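Local coordinates for Acarbose/maltose binding protein GacH (PDB 3K01), which binds acarbose as the extracellular solute receptor of an ABC transporter, and probably binds maltose as well, at residues 222-226 and 382-388; 140-146 and 356-360; 179-183 and 252-258. One frame throughout, in Å; residues are numbered along the deposited sequence.

Contact 1. Residues 222-226 and 382-388; sequences YRVIK and QMANVLS
Tyr222 and Ile225 meet Met383, Val386 and Leu387 where two helices pack together in the lobe that does not carry the N terminus of this two-lobed solute-binding fold. The helices are 216-230 and 376-387. Their local axes approach to 9.6 Å and cross at -45°, so both run in broadly the same direction.

The aromatic part centres on Tyr222. Its CG sits anti to the carbonyl carbon (chi1 -75°), which lays the ring along the start of the 382-388 segment. Ring atom CE1 lies 3.6 Å from Met383 N, and CD1 lies 3.9 Å from Val386 CG2. The hydroxyl lies against the Gln382 side chain, with Tyr222 OH 3.5 Å from Gln382 CB. The polar ends are held by a third helix, 393-407: Tyr222 OH is hydrogen-bonded to Thr400, and Gln382 OE1 to Asn399. Phe192 stacks on the tyrosine ring.

The aliphatic part lies beside it. Ile225 runs across both Met383 and Leu387 at about right angles. Its CD1 points at the methionine chain, at a distance from CG too short for ordinary packing and therefore doubtful in detail. Ile225 CG1 lies 4.0 Å from Leu387 CD2. Val386 uses both branches. CG2 meets the tyrosine ring, while Val386 CG1 touches the other helix at two points, 3.6 Å from Tyr222 O and 3.9 Å from Lys226 CB.

One hydrogen bond crosses at the far end. The lysine chain bends at chi2 (52°) and passes over Val386 O. The ammonium group has a weak, long ion pair with Asp230 on its own helix. Lys226 NZ donates to Leu387 O over 2.9 Å, coming from above the carbonyl plane.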
loop_
_atom_site.group_PDB
_atom_site.type_symbol
_atom_site.label_atom_id
_atom_site.label_comp_id
_atom_site.label_asym_id
_atom_site.label_seq_id
_atom_site.Cartn_x
_atom_site.Cartn_y
_atom_site.Cartn_z
ATOM N N TYR A 222 11.004 -12.211 12.631
ATOM C CA TYR A 222 12.199 -11.517 13.077
ATOM C C TYR A 222 13.464 -12.359 12.862
ATOM O O TYR A 222 14.532 -11.813 12.533
ATOM C CB TYR A 222 12.059 -11.074 14.533
ATOM C CG TYR A 222 11.147 -9.885 14.760
ATOM C CD1 TYR A 222 11.494 -8.618 14.300
ATOM C CD2 TYR A 222 9.943 -10.028 15.467
ATOM C CE1 TYR A 222 10.680 -7.517 14.554
ATOM C CE2 TYR A 222 9.128 -8.927 15.718
ATOM C CZ TYR A 222 9.497 -7.685 15.240
ATOM O OH TYR A 222 8.738 -6.557 15.477
ATOM N N ARG A 223 13.362 -13.675 13.060
ATOM C CA ARG A 223 14.511 -14.550 12.811
ATOM C C ARG A 223 14.914 -14.546 11.342
ATOM O O ARG A 223 16.097 -14.545 11.030
ATOM C CB ARG A 223 14.202 -15.968 13.275
ATOM C CG ARG A 223 15.418 -16.885 13.305
ATOM C CD ARG A 223 15.099 -18.232 13.916
ATOM N NE ARG A 223 14.749 -18.095 15.324
ATOM C CZ ARG A 223 13.578 -18.438 15.859
ATOM N NH1 ARG A 223 12.604 -18.961 15.111
ATOM N NH2 ARG A 223 13.398 -18.274 17.159
ATOM N N VAL A 224 13.939 -14.561 10.440
ATOM C CA VAL A 224 14.241 -14.585 8.995
ATOM C C VAL A 224 15.043 -13.371 8.575
ATOM O O VAL A 224 16.029 -13.497 7.826
ATOM C CB VAL A 224 12.918 -14.657 8.176
ATOM C CG1 VAL A 224 13.129 -14.266 6.687
ATOM C CG2 VAL A 224 12.296 -16.029 8.280
ATOM N N ILE A 225 14.669 -12.188 9.040
ATOM C CA ILE A 225 15.377 -11.008 8.567
ATOM C C ILE A 225 16.821 -11.006 9.066
ATOM O O ILE A 225 17.741 -10.641 8.332
ATOM C CB ILE A 225 14.639 -9.673 8.896
ATOM C CG1 ILE A 225 14.592 -9.367 10.413
ATOM C CG2 ILE A 225 13.254 -9.652 8.244
ATOM C CD1 ILE A 225 14.013 -7.992 10.715
ATOM N N LYS A 226 17.026 -11.431 10.311
ATOM C CA LYS A 226 18.398 -11.486 10.824
ATOM C C LYS A 226 19.223 -12.562 10.119
ATOM O O LYS A 226 20.405 -12.346 9.834
ATOM C CB LYS A 226 18.355 -11.750 12.329
ATOM C CG LYS A 226 19.724 -11.630 13.053
ATOM C CD LYS A 226 20.425 -10.324 12.761
ATOM C CE LYS A 226 21.575 -10.072 13.733
ATOM N NZ LYS A 226 22.457 -8.935 13.295
ATOM N N GLN A 382 11.633 -2.703 17.071
ATOM C CA GLN A 382 12.084 -4.039 17.302
ATOM C C GLN A 382 12.844 -4.622 16.124
ATOM O O GLN A 382 13.862 -5.319 16.325
ATOM C CB GLN A 382 10.949 -4.972 17.744
ATOM C CG GLN A 382 10.206 -4.530 19.037
ATOM C CD GLN A 382 11.151 -4.213 20.166
ATOM O OE1 GLN A 382 12.073 -4.983 20.424
ATOM N NE2 GLN A 382 10.914 -3.110 20.863
ATOM N N MET A 383 12.411 -4.339 14.894
ATOM C CA MET A 383 13.179 -4.836 13.755
ATOM C C MET A 383 14.577 -4.213 13.730
ATOM O O MET A 383 15.549 -4.915 13.415
ATOM C CB MET A 383 12.458 -4.606 12.428
ATOM C CG MET A 383 13.377 -4.857 11.186
ATOM S SD MET A 383 12.519 -4.662 9.611
ATOM C CE MET A 383 11.576 -3.220 10.246
ATOM N N ALA A 384 14.689 -2.929 14.044
ATOM C CA ALA A 384 15.996 -2.291 14.106
ATOM C C ALA A 384 16.876 -2.964 15.142
ATOM O O ALA A 384 18.061 -3.231 14.891
ATOM C CB ALA A 384 15.851 -0.807 14.408
ATOM N N ASN A 385 16.308 -3.262 16.300
ATOM C CA ASN A 385 17.085 -3.833 17.378
ATOM C C ASN A 385 17.468 -5.283 17.111
ATOM O O ASN A 385 18.490 -5.742 17.614
ATOM C CB ASN A 385 16.360 -3.628 18.709
ATOM C CG ASN A 385 16.303 -2.157 19.111
ATOM O OD1 ASN A 385 16.889 -1.271 18.459
ATOM N ND2 ASN A 385 15.574 -1.892 20.176
ATOM N N VAL A 386 16.643 -6.008 16.344
ATOM C CA VAL A 386 17.018 -7.346 15.908
ATOM C C VAL A 386 18.187 -7.233 14.919
ATOM O O VAL A 386 19.185 -7.956 15.037
ATOM C CB VAL A 386 15.824 -8.070 15.248
ATOM C CG1 VAL A 386 16.268 -9.303 14.447
ATOM C CG2 VAL A 386 14.807 -8.452 16.319
ATOM N N LEU A 387 18.075 -6.346 13.931
ATOM C CA LEU A 387 19.099 -6.266 12.880
ATOM C C LEU A 387 20.439 -5.803 13.427
ATOM O O LEU A 387 21.478 -6.255 12.939
ATOM C CB LEU A 387 18.628 -5.394 11.721
ATOM C CG LEU A 387 17.513 -6.024 10.890
ATOM C CD1 LEU A 387 16.954 -4.963 9.928
ATOM C CD2 LEU A 387 17.988 -7.265 10.131
ATOM N N SER A 388 20.447 -4.951 14.443
ATOM C CA SER A 388 21.715 -4.529 15.046
ATOM C C SER A 388 22.300 -5.567 15.998
ATOM O O SER A 388 23.437 -5.398 16.465
ATOM C CB SER A 388 21.522 -3.232 15.803
ATOM O OG SER A 388 20.698 -3.485 16.947
#

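Contact 2. Residues 140-146 and 356-360; sequences IDTLALF and FKPAV
Ile140 and Val360 meet end to end where strand 132-148 passes helix 351-360. This is a helix laid against one face of the mixed sheet, near the centre of the chain. The helix runs almost at a right angle to strand 140-142, at 86°. Both CG2 and CD1 of Ile140 come within reach of one methyl, and CG2 lies 4.1 Å from Val360 CG1.

Thr142 comes next and turns its two branches to different uses. OG1 is anti to the backbone N (chi1 -167°) and is hydrogen-bonded to Pro294 O and Ser293 OG of the neighbouring strand 293-302. CG2 is left for the helix. Thr142 CG2 rests on backbone as well as side chain, 3.6 Å from Ala359 O and 4.0 Å from Val360 CG2.

Leu143 turns away from the helix and touches Val258 and Trp262. Ala144 points back at the helix and marks its close approach to the strand. Ala144 CB lies 3.6 Å from Ala359 CB and 3.7 Å from Phe356 CE1, so the Ala144 methyl touches both the Ala359 methyl and the Phe356 ring.

Phe146 closes the row. Phe146 CE2 lies 3.8 Å from Phe356 CZ, with the ring planes inclined at 66°. Ile264 touches both rings.

No hydrogen bond crosses between the two segments. Every touching residue is buried, and Thr142 O is buried here with no polar partner in the model. Between these segments the contact is van der Waals packing, mostly of apolar side chains, with no directed bond.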
loop_
_atom_site.group_PDB
_atom_site.type_symbol
_atom_site.label_atom_id
_atom_site.label_comp_id
_atom_site.label_asym_id
_atom_site.label_seq_id
_atom_site.Cartn_x
_atom_site.Cartn_y
_atom_site.Cartn_z
ATOM N N ILE A 140 -4.908 0.752 -5.821
ATOM C CA ILE A 140 -4.206 -0.172 -4.909
ATOM C C ILE A 140 -2.720 -0.192 -5.228
ATOM O O ILE A 140 -2.327 0.043 -6.364
ATOM C CB ILE A 140 -4.808 -1.615 -5.030
ATOM C CG1 ILE A 140 -4.203 -2.618 -4.014
ATOM C CG2 ILE A 140 -4.722 -2.149 -6.467
ATOM C CD1 ILE A 140 -5.122 -3.800 -3.733
ATOM N N ASP A 141 -1.906 -0.462 -4.214
ATOM C CA ASP A 141 -0.526 -0.809 -4.502
ATOM C C ASP A 141 -0.022 -1.772 -3.425
ATOM O O ASP A 141 -0.761 -2.174 -2.511
ATOM C CB ASP A 141 0.343 0.448 -4.666
ATOM C CG ASP A 141 0.357 1.316 -3.443
ATOM O OD1 ASP A 141 0.263 0.787 -2.317
ATOM O OD2 ASP A 141 0.463 2.557 -3.593
ATOM N N THR A 142 1.220 -2.215 -3.589
ATOM C CA THR A 142 1.816 -3.184 -2.662
ATOM C C THR A 142 3.315 -3.179 -2.877
ATOM O O THR A 142 3.836 -2.433 -3.713
ATOM C CB THR A 142 1.217 -4.595 -2.897
ATOM O OG1 THR A 142 1.560 -5.486 -1.823
ATOM C CG2 THR A 142 1.640 -5.210 -4.218
ATOM N N LEU A 143 3.998 -4.026 -2.123
ATOM C CA LEU A 143 5.435 -4.255 -2.314
ATOM C C LEU A 143 5.648 -5.472 -3.187
ATOM O O LEU A 143 4.814 -6.371 -3.232
ATOM C CB LEU A 143 6.109 -4.486 -0.954
ATOM C CG LEU A 143 6.105 -3.319 0.017
ATOM C CD1 LEU A 143 6.780 -3.687 1.359
ATOM C CD2 LEU A 143 6.787 -2.071 -0.581
ATOM N N ALA A 144 6.810 -5.494 -3.858
ATOM C CA ALA A 144 7.139 -6.528 -4.825
ATOM C C ALA A 144 8.644 -6.731 -4.837
ATOM O O ALA A 144 9.384 -5.855 -4.400
ATOM C CB ALA A 144 6.650 -6.118 -6.228
ATOM N N LEU A 145 9.075 -7.891 -5.331
ATOM C CA LEU A 145 10.507 -8.158 -5.478
ATOM C C LEU A 145 11.000 -7.615 -6.828
ATOM O O LEU A 145 10.613 -8.121 -7.883
ATOM C CB LEU A 145 10.730 -9.656 -5.407
ATOM C CG LEU A 145 12.204 -10.094 -5.430
ATOM C CD1 LEU A 145 12.947 -9.685 -4.190
ATOM C CD2 LEU A 145 12.257 -11.605 -5.649
ATOM N N PHE A 146 11.827 -6.581 -6.778
ATOM C CA PHE A 146 12.501 -6.056 -7.972
ATOM C C PHE A 146 13.786 -6.854 -8.186
ATOM O O PHE A 146 14.492 -7.187 -7.230
ATOM C CB PHE A 146 12.930 -4.605 -7.760
ATOM C CG PHE A 146 11.828 -3.582 -7.787
ATOM C CD1 PHE A 146 12.050 -2.383 -8.434
ATOM C CD2 PHE A 146 10.607 -3.744 -7.119
ATOM C CE1 PHE A 146 11.105 -1.366 -8.454
ATOM C CE2 PHE A 146 9.641 -2.731 -7.150
ATOM C CZ PHE A 146 9.899 -1.544 -7.837
ATOM N N PHE A 356 3.272 -5.073 -11.785
ATOM C CA PHE A 356 2.728 -5.220 -10.423
ATOM C C PHE A 356 1.516 -6.057 -10.202
ATOM O O PHE A 356 1.207 -6.372 -9.061
ATOM C CB PHE A 356 2.487 -3.856 -9.763
ATOM C CG PHE A 356 3.748 -3.239 -9.265
ATOM C CD1 PHE A 356 4.231 -3.492 -7.987
ATOM C CD2 PHE A 356 4.500 -2.468 -10.122
ATOM C CE1 PHE A 356 5.468 -2.930 -7.585
ATOM C CE2 PHE A 356 5.698 -1.913 -9.710
ATOM C CZ PHE A 356 6.165 -2.162 -8.444
ATOM N N LYS A 357 0.777 -6.412 -11.246
ATOM C CA LYS A 357 -0.440 -7.148 -10.961
ATOM C C LYS A 357 -0.211 -8.481 -10.222
ATOM O O LYS A 357 -0.939 -8.770 -9.265
ATOM C CB LYS A 357 -1.348 -7.275 -12.179
ATOM C CG LYS A 357 -2.750 -7.869 -11.860
ATOM C CD LYS A 357 -3.436 -7.214 -10.640
ATOM C CE LYS A 357 -4.941 -7.448 -10.588
ATOM N NZ LYS A 357 -5.329 -8.846 -10.635
ATOM N N PRO A 358 0.790 -9.290 -10.621
ATOM C CA PRO A 358 1.000 -10.496 -9.822
ATOM C C PRO A 358 1.315 -10.202 -8.350
ATOM O O PRO A 358 0.853 -10.911 -7.455
ATOM C CB PRO A 358 2.179 -11.184 -10.541
ATOM C CG PRO A 358 2.024 -10.716 -11.985
ATOM C CD PRO A 358 1.639 -9.268 -11.838
ATOM N N ALA A 359 2.062 -9.128 -8.092
ATOM C CA ALA A 359 2.328 -8.724 -6.704
ATOM C C ALA A 359 1.044 -8.292 -5.987
ATOM O O ALA A 359 0.792 -8.653 -4.832
ATOM C CB ALA A 359 3.354 -7.599 -6.693
ATOM N N VAL A 360 0.203 -7.532 -6.682
ATOM C CA VAL A 360 -1.087 -7.110 -6.114
ATOM C C VAL A 360 -1.952 -8.324 -5.733
ATOM O O VAL A 360 -2.679 -8.286 -4.735
ATOM C CB VAL A 360 -1.813 -6.161 -7.088
ATOM C CG1 VAL A 360 -3.300 -5.971 -6.728
ATOM C CG2 VAL A 360 -1.124 -4.818 -7.102
#

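Contact 3. Residues 179-183 and 252-258; sequences ATGLY and GKVAMMV
A parallel beta ladder joins strand 180-183 to strand 254-259. It belongs to the alpha/beta sheet of one lobe of the solute-binding fold. Strand 180-183 lies between 254-259 and the short strand 234-235, so the beta-alpha-beta crossover from 234-235 through helix 241-251 steps over it.

The ladder starts with Thr180 N donating to Lys253 O over 2.9 Å. Ala255 N then donates to Thr180 O over 3.0 Å, nearly in line with the carbonyl, and also makes a weak bond to Gly181 O. The backbone turns a corner at Gly181 and at Ala255. Beyond it Tyr183 N donates to Met256 O over 2.9 Å, a fairly straight bond (165°).

Side chains pack on both faces. Val254 lies on the side of Thr180 and Tyr183, where its CG2 is 3.8 Å from Tyr183 CB. The tyrosine hydroxyl leads on to a hydrogen bond with Asp237. On the other face Leu182 CD1 is 4.0 Å from Met256 CB. The methionine chain bends at chi3 (-81°), which brings its CE to 3.4 Å from Gly181 O. Helix 163-177 covers this face through Leu166 and Ile173.

Where the strands part, one water bridges them: it donates to Tyr183 O at 2.7 Å and accepts from Val258 N at 3.1 Å.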
loop_
_atom_site.group_PDB
_atom_site.type_symbol
_atom_site.label_atom_id
_atom_site.label_comp_id
_atom_site.label_asym_id
_atom_site.label_seq_id
_atom_site.Cartn_x
_atom_site.Cartn_y
_atom_site.Cartn_z
ATOM N N ALA A 179 27.939 -9.337 -6.618
ATOM C CA ALA A 179 26.816 -8.606 -6.016
ATOM C C ALA A 179 26.228 -9.393 -4.865
ATOM O O ALA A 179 26.224 -10.611 -4.890
ATOM C CB ALA A 179 25.758 -8.352 -7.056
ATOM N N THR A 180 25.725 -8.680 -3.867
ATOM C CA THR A 180 24.907 -9.306 -2.823
ATOM C C THR A 180 23.517 -9.613 -3.404
ATOM O O THR A 180 23.038 -8.889 -4.287
ATOM C CB THR A 180 24.823 -8.353 -1.622
ATOM O OG1 THR A 180 26.111 -8.305 -1.013
ATOM C CG2 THR A 180 23.814 -8.796 -0.576
ATOM N N GLY A 181 22.885 -10.690 -2.961
ATOM C CA GLY A 181 21.547 -10.997 -3.496
ATOM C C GLY A 181 20.513 -9.909 -3.296
ATOM O O GLY A 181 19.889 -9.470 -4.261
ATOM N N LEU A 182 20.337 -9.489 -2.041
ATOM C CA LEU A 182 19.185 -8.679 -1.667
ATOM C C LEU A 182 19.595 -7.477 -0.844
ATOM O O LEU A 182 20.420 -7.584 0.074
ATOM C CB LEU A 182 18.248 -9.556 -0.819
ATOM C CG LEU A 182 16.967 -8.928 -0.258
ATOM C CD1 LEU A 182 15.995 -8.492 -1.364
ATOM C CD2 LEU A 182 16.255 -9.821 0.736
ATOM N N TYR A 183 18.968 -6.326 -1.103
ATOM C CA TYR A 183 18.972 -5.243 -0.119
ATOM C C TYR A 183 17.735 -5.382 0.722
ATOM O O TYR A 183 16.645 -5.322 0.168
ATOM C CB TYR A 183 19.018 -3.845 -0.758
ATOM C CG TYR A 183 19.224 -2.800 0.309
ATOM C CD1 TYR A 183 20.499 -2.347 0.610
ATOM C CD2 TYR A 183 18.171 -2.341 1.083
ATOM C CE1 TYR A 183 20.718 -1.431 1.641
ATOM C CE2 TYR A 183 18.380 -1.407 2.100
ATOM C CZ TYR A 183 19.632 -0.976 2.356
ATOM O OH TYR A 183 19.803 -0.075 3.385
ATOM N N GLY A 252 23.786 -2.032 -8.793
ATOM C CA GLY A 252 24.156 -3.439 -8.867
ATOM C C GLY A 252 24.962 -3.947 -7.694
ATOM O O GLY A 252 25.442 -5.080 -7.722
ATOM N N LYS A 253 25.091 -3.162 -6.629
ATOM C CA LYS A 253 25.649 -3.692 -5.393
ATOM C C LYS A 253 24.799 -4.875 -4.889
ATOM O O LYS A 253 25.309 -5.837 -4.308
ATOM C CB LYS A 253 25.713 -2.590 -4.346
ATOM C CG LYS A 253 26.381 -3.019 -3.067
ATOM C CD LYS A 253 26.510 -1.839 -2.126
ATOM C CE LYS A 253 27.290 -2.252 -0.893
ATOM N NZ LYS A 253 27.502 -1.122 0.042
ATOM N N VAL A 254 23.485 -4.774 -5.097
ATOM C CA VAL A 254 22.600 -5.929 -4.899
ATOM C C VAL A 254 21.876 -6.247 -6.207
ATOM O O VAL A 254 21.731 -5.360 -7.069
ATOM C CB VAL A 254 21.532 -5.700 -3.788
ATOM C CG1 VAL A 254 22.219 -5.426 -2.468
ATOM C CG2 VAL A 254 20.590 -4.566 -4.141
ATOM N N ALA A 255 21.376 -7.475 -6.305
ATOM C CA ALA A 255 20.607 -7.885 -7.467
ATOM C C ALA A 255 19.102 -7.748 -7.300
ATOM O O ALA A 255 18.355 -7.826 -8.295
ATOM C CB ALA A 255 20.940 -9.324 -7.815
ATOM N N MET A 256 18.645 -7.592 -6.054
ATOM C CA MET A 256 17.210 -7.614 -5.716
ATOM C C MET A 256 16.924 -6.643 -4.611
ATOM O O MET A 256 17.774 -6.408 -3.760
ATOM C CB MET A 256 16.802 -9.017 -5.256
ATOM C CG MET A 256 16.958 -10.070 -6.350
ATOM S SD MET A 256 16.475 -11.741 -5.860
ATOM C CE MET A 256 17.984 -12.244 -4.991
ATOM N N MET A 257 15.694 -6.135 -4.576
ATOM C CA MET A 257 15.215 -5.341 -3.425
ATOM C C MET A 257 13.713 -5.544 -3.417
ATOM O O MET A 257 13.135 -6.014 -4.381
ATOM C CB MET A 257 15.538 -3.854 -3.543
ATOM C CG MET A 257 14.811 -3.170 -4.686
ATOM S SD MET A 257 15.045 -1.369 -4.635
ATOM C CE MET A 257 14.297 -0.822 -6.159
ATOM N N VAL A 258 13.066 -5.188 -2.312
ATOM C CA VAL A 258 11.603 -5.155 -2.272
ATOM C C VAL A 258 11.169 -3.696 -2.304
ATOM O O VAL A 258 11.752 -2.851 -1.626
ATOM C CB VAL A 258 11.106 -5.853 -1.014
ATOM C CG1 VAL A 258 9.598 -5.646 -0.802
ATOM C CG2 VAL A 258 11.452 -7.317 -1.085
HETATM O O HOH W 1 14.098 -4.601 0.509
#

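In the fold
From the N terminus, segment 140-146 comes first, and its partner, a helix, comes about 210 residues later. Segment 179-183 follows, then 222-226. Contact 3 closes first, at 252-258, and pairs strands 180-183 and 254-259. Contact 2 closes at 356-360, so contact 3 is nested inside its loop; it joins helix 351-360 to strand 132-148. Contact 1 closes last, at 382-388, and crosses both others. Contacts 2 and 3 touch, because strands 132-148 and 254-259 are neighbours: Phe146 N lies 2.8 Å from Met257 O, a probable hydrogen bond. Contact 1 stands apart, its nearest atoms about 8 Å from contact 3 and about 10 Å from contact 2. It ties helix 376-387 to helix 216-230.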